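StAR-related lipid transfer protein 5 (Homo sapiens, PDB 2R55) may take part in the intracellular transport of cholesterol or other sterols and lipids, through a START lipid-binding domain. Local coordinates at residues A[59-62]-A[63-66]; A[92-95]-A[96-100]. All coordinates share one frame; numbering follows the deposited sequence.

Interaction 1 (A[59-62]-A[63-66]); sequences RPSV and EFPG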
loop_
_atom_site.group_PDB
_atom_site.type_symbol
_atom_site.label_atom_id
_atom_site.label_comp_id
_atom_site.label_asym_id
_atom_site.label_seq_id
_atom_site.Cartn_x
_atom_site.Cartn_y
_atom_site.Cartn_z
ATOM N N ARG A 59 -9.709 11.334 1.083
ATOM C CA ARG A 59 -10.805 11.683 1.976
ATOM C C ARG A 59 -10.377 11.495 3.429
ATOM O O ARG A 59 -9.433 10.761 3.692
ATOM C CB ARG A 59 -12.070 10.874 1.660
ATOM C CG ARG A 59 -12.123 9.512 2.296
ATOM C CD ARG A 59 -13.218 8.701 1.679
ATOM N NE ARG A 59 -13.399 7.446 2.391
ATOM C CZ ARG A 59 -14.356 6.570 2.103
ATOM N NH1 ARG A 59 -15.208 6.829 1.118
ATOM N NH2 ARG A 59 -14.447 5.439 2.790
ATOM N N PRO A 60 -11.088 12.139 4.377
ATOM C CA PRO A 60 -10.735 11.914 5.782
ATOM C C PRO A 60 -10.848 10.428 6.136
ATOM O O PRO A 60 -11.838 9.790 5.801
ATOM C CB PRO A 60 -11.800 12.713 6.556
ATOM C CG PRO A 60 -12.354 13.675 5.583
ATOM C CD PRO A 60 -12.240 13.050 4.232
ATOM N N SER A 61 -9.810 9.890 6.757
ATOM C CA SER A 61 -9.831 8.561 7.337
ATOM C C SER A 61 -10.742 8.581 8.534
ATOM O O SER A 61 -10.846 9.623 9.193
ATOM C CB SER A 61 -8.435 8.210 7.817
ATOM O OG SER A 61 -8.479 7.338 8.927
ATOM N N VAL A 62 -11.415 7.456 8.798
ATOM C CA VAL A 62 -12.124 7.260 10.074
ATOM C C VAL A 62 -11.234 6.472 11.071
ATOM O O VAL A 62 -11.607 6.276 12.219
ATOM C CB VAL A 62 -13.547 6.584 9.916
ATOM C CG1 VAL A 62 -14.449 7.405 9.009
ATOM C CG2 VAL A 62 -13.442 5.154 9.403
ATOM N N GLU A 63 -10.065 6.031 10.617
ATOM C CA GLU A 63 -9.149 5.246 11.445
ATOM C C GLU A 63 -8.246 6.100 12.352
ATOM O O GLU A 63 -7.822 5.619 13.400
ATOM C CB GLU A 63 -8.270 4.321 10.591
ATOM C CG GLU A 63 -8.998 3.291 9.675
ATOM C CD GLU A 63 -10.003 2.350 10.377
ATOM O OE1 GLU A 63 -9.914 2.108 11.591
ATOM O OE2 GLU A 63 -10.903 1.828 9.672
ATOM N N PHE A 64 -7.968 7.350 11.951
ATOM C CA PHE A 64 -7.030 8.248 12.639
ATOM C C PHE A 64 -7.265 9.685 12.135
ATOM O O PHE A 64 -7.942 9.865 11.125
ATOM C CB PHE A 64 -5.571 7.784 12.447
ATOM C CG PHE A 64 -4.917 8.243 11.162
ATOM C CD1 PHE A 64 -5.470 7.959 9.930
ATOM C CD2 PHE A 64 -3.708 8.932 11.203
ATOM C CE1 PHE A 64 -4.861 8.376 8.753
ATOM C CE2 PHE A 64 -3.065 9.352 10.021
ATOM C CZ PHE A 64 -3.643 9.078 8.798
ATOM N N PRO A 65 -6.723 10.711 12.838
ATOM C CA PRO A 65 -6.930 12.102 12.406
ATOM C C PRO A 65 -6.737 12.360 10.898
ATOM O O PRO A 65 -7.553 13.086 10.315
ATOM C CB PRO A 65 -5.884 12.872 13.207
ATOM C CG PRO A 65 -5.732 12.084 14.445
ATOM C CD PRO A 65 -5.878 10.647 14.050
ATOM N N GLY A 66 -5.714 11.753 10.275
ATOM C CA GLY A 66 -5.349 12.029 8.871
ATOM C C GLY A 66 -6.275 11.554 7.750
ATOM O O GLY A 66 -7.500 11.450 7.920
#
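S61 meets E63, F64 and G66 from a single position on the loop, and its side chain can be followed in two steps. CB sits 3.4 Å from G66 O and 3.6 Å from F64 CD1, against the rim of the phenyl ring. One bond further on, OG accepts two backbone N-H groups: E63 N at 2.7 Å, bent to 133° at the hydrogen, and F64 N at 3.1 Å. Acceptance from the amide two residues ahead defines an ST turn, here in the loop of the hairpin that joins strands 54-60 and 67-75. A backbone bond from S61 N to G66 O (3.0 Å) ties the base of that loop, and H195 of strand 188-197 is hydrogen-bonded to OG as well. F64 places CG between its backbone N and carbonyl carbon (chi1 84°), a rotation that brings the ring back beside the serine, with OG near the ring plane at its CD1 edge; G66 N lies 3.4 Å above one face, over the centre. Replacing S61 by an alanine would probably leave the E63 and F64 amides without this shared acceptor and let the turn shift. E63 runs past V62, with OE2 4.2 Å from V62 CG2 and in a salt bridge to K34.

Interaction 2 (A[92-95]-A[96-100]); sequences GLRV and KWDEN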
loop_
_atom_site.group_PDB
_atom_site.type_symbol
_atom_site.label_atom_id
_atom_site.label_comp_id
_atom_site.label_asym_id
_atom_site.label_seq_id
_atom_site.Cartn_x
_atom_site.Cartn_y
_atom_site.Cartn_z
ATOM N N GLY A 92 10.079 -11.051 -2.631
ATOM C CA GLY A 92 9.792 -10.705 -4.024
ATOM C C GLY A 92 10.453 -9.405 -4.478
ATOM O O GLY A 92 11.688 -9.243 -4.362
ATOM N N LEU A 93 9.615 -8.461 -4.942
ATOM C CA LEU A 93 10.071 -7.396 -5.849
ATOM C C LEU A 93 10.091 -5.942 -5.342
ATOM O O LEU A 93 10.908 -5.144 -5.799
ATOM C CB LEU A 93 9.283 -7.473 -7.171
ATOM C CG LEU A 93 9.358 -8.783 -7.987
ATOM C CD1 LEU A 93 8.751 -8.580 -9.364
ATOM C CD2 LEU A 93 10.790 -9.330 -8.126
ATOM N N ARG A 94 9.201 -5.605 -4.409
ATOM C CA ARG A 94 8.929 -4.198 -4.063
ATOM C C ARG A 94 10.165 -3.346 -3.645
ATOM O O ARG A 94 10.232 -2.150 -3.953
ATOM C CB ARG A 94 7.791 -4.108 -3.034
ATOM C CG ARG A 94 7.049 -2.782 -3.056
ATOM C CD ARG A 94 5.562 -2.990 -3.009
ATOM N NE ARG A 94 4.934 -2.500 -1.781
ATOM C CZ ARG A 94 4.486 -1.257 -1.604
ATOM N NH1 ARG A 94 4.622 -0.354 -2.569
ATOM N NH2 ARG A 94 3.913 -0.908 -0.452
ATOM N N VAL A 95 11.134 -3.976 -2.976
ATOM C CA VAL A 95 12.383 -3.319 -2.542
ATOM C C VAL A 95 13.080 -2.594 -3.690
ATOM O O VAL A 95 13.619 -1.506 -3.516
ATOM C CB VAL A 95 13.375 -4.350 -1.919
ATOM C CG1 VAL A 95 14.772 -3.733 -1.658
ATOM C CG2 VAL A 95 12.799 -4.936 -0.640
ATOM N N LYS A 96 13.060 -3.220 -4.860
ATOM C CA LYS A 96 13.725 -2.706 -6.041
ATOM C C LYS A 96 13.130 -1.383 -6.536
ATOM O O LYS A 96 13.719 -0.321 -6.359
ATOM C CB LYS A 96 13.675 -3.768 -7.143
ATOM C CG LYS A 96 14.441 -3.433 -8.396
ATOM C CD LYS A 96 15.878 -3.210 -8.046
ATOM C CE LYS A 96 16.781 -3.449 -9.220
ATOM N NZ LYS A 96 18.142 -3.185 -8.728
ATOM N N TRP A 97 11.945 -1.459 -7.124
ATOM C CA TRP A 97 11.417 -0.383 -7.955
ATOM C C TRP A 97 10.744 0.759 -7.204
ATOM O O TRP A 97 10.626 1.856 -7.741
ATOM C CB TRP A 97 10.447 -0.958 -8.992
ATOM C CG TRP A 97 9.318 -1.740 -8.388
ATOM C CD1 TRP A 97 9.281 -3.085 -8.172
ATOM C CD2 TRP A 97 8.067 -1.222 -7.921
ATOM N NE1 TRP A 97 8.081 -3.442 -7.605
ATOM C CE2 TRP A 97 7.316 -2.318 -7.439
ATOM C CE3 TRP A 97 7.501 0.060 -7.871
ATOM C CZ2 TRP A 97 6.026 -2.172 -6.906
ATOM C CZ3 TRP A 97 6.223 0.209 -7.327
ATOM C CH2 TRP A 97 5.502 -0.904 -6.851
ATOM N N ASP A 98 10.281 0.509 -5.985
ATOM C CA ASP A 98 9.526 1.531 -5.256
ATOM C C ASP A 98 10.430 2.465 -4.460
ATOM O O ASP A 98 10.963 2.087 -3.411
ATOM C CB ASP A 98 8.488 0.883 -4.338
ATOM C CG ASP A 98 7.619 1.906 -3.615
ATOM O OD1 ASP A 98 7.346 3.006 -4.154
ATOM O OD2 ASP A 98 7.191 1.587 -2.494
ATOM N N GLU A 99 10.581 3.694 -4.949
ATOM C CA GLU A 99 11.498 4.658 -4.331
ATOM C C GLU A 99 11.269 4.833 -2.828
ATOM O O GLU A 99 12.163 5.270 -2.116
ATOM C CB GLU A 99 11.468 6.018 -5.061
ATOM C CG GLU A 99 10.146 6.790 -4.965
ATOM C CD GLU A 99 10.283 8.299 -5.200
ATOM O OE1 GLU A 99 11.186 8.727 -5.950
ATOM O OE2 GLU A 99 9.459 9.059 -4.633
ATOM N N ASN A 100 10.070 4.466 -2.364
ATOM C CA ASN A 100 9.661 4.644 -0.967
ATOM C C ASN A 100 9.840 3.446 -0.044
ATOM O O ASN A 100 9.254 3.405 1.053
ATOM C CB ASN A 100 8.210 5.096 -0.905
ATOM C CG ASN A 100 8.079 6.565 -0.640
ATOM O OD1 ASN A 100 8.932 7.170 0.004
ATOM N ND2 ASN A 100 7.000 7.153 -1.127
#
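R94, W97 and D98 meet along and just past a weakly bonded helical turn, 94-97, which belongs to the helix-grip fold of the START domain. Its backbone evidence is mixed: K96 N reaches L93 O at 3.0 Å, an i to i+3 bond of 3-10 type, whereas D98 N to R94 O is weak at 3.3 Å, though fairly straight (157°). The tight part gathers round the indole. W97 NE1 lies 3.7 Å from R94 CA and donates to C85 O, which helps fix the ring's rotation, while CZ2 packs at 4.0 Å against R94 CD. R94 O stands over a ring face, and D98 CB lies over a face too, displaced toward the rim. Helix 204-227 closes in here, F218 touching R94 and N221 touching W97.

The exposed side, V95 and K96, meets mostly as chain neighbours. K96 brings CB to 3.4 Å from L93 O before its chain, bent at chi2 (59°), leads the amine away. Back on the indole side, R94 and D98 run side by side. Although their guanidinium and carboxylate planes are only 9° apart, the salt bridge rests on charge alone: D98 OD2, 3.2 Å from R94 NH1, lies well out of the guanidinium plane, with no N-H aimed at it.

In the fold
Interactions 1 and 2 sit on opposite sides of the chain's centre, 27 Å apart between centres and about 15 Å between nearest atoms, and they share no secondary-structure element. Interaction 1 is a surface contact in which none of the touching residues is buried; the loop after strand 54-60 leans on strands 167-180 and 188-197, and its cohesion comes from amides gathered on a hydroxyl. Interaction 2 is partly buried: its tryptophan and aspartate are buried, the tryptophan touching helix 79-86 and helix 204-227, the long C-terminal helix of the START fold. There an aromatic ring and an ion pair carry the contact, with one sound and one weak backbone bond.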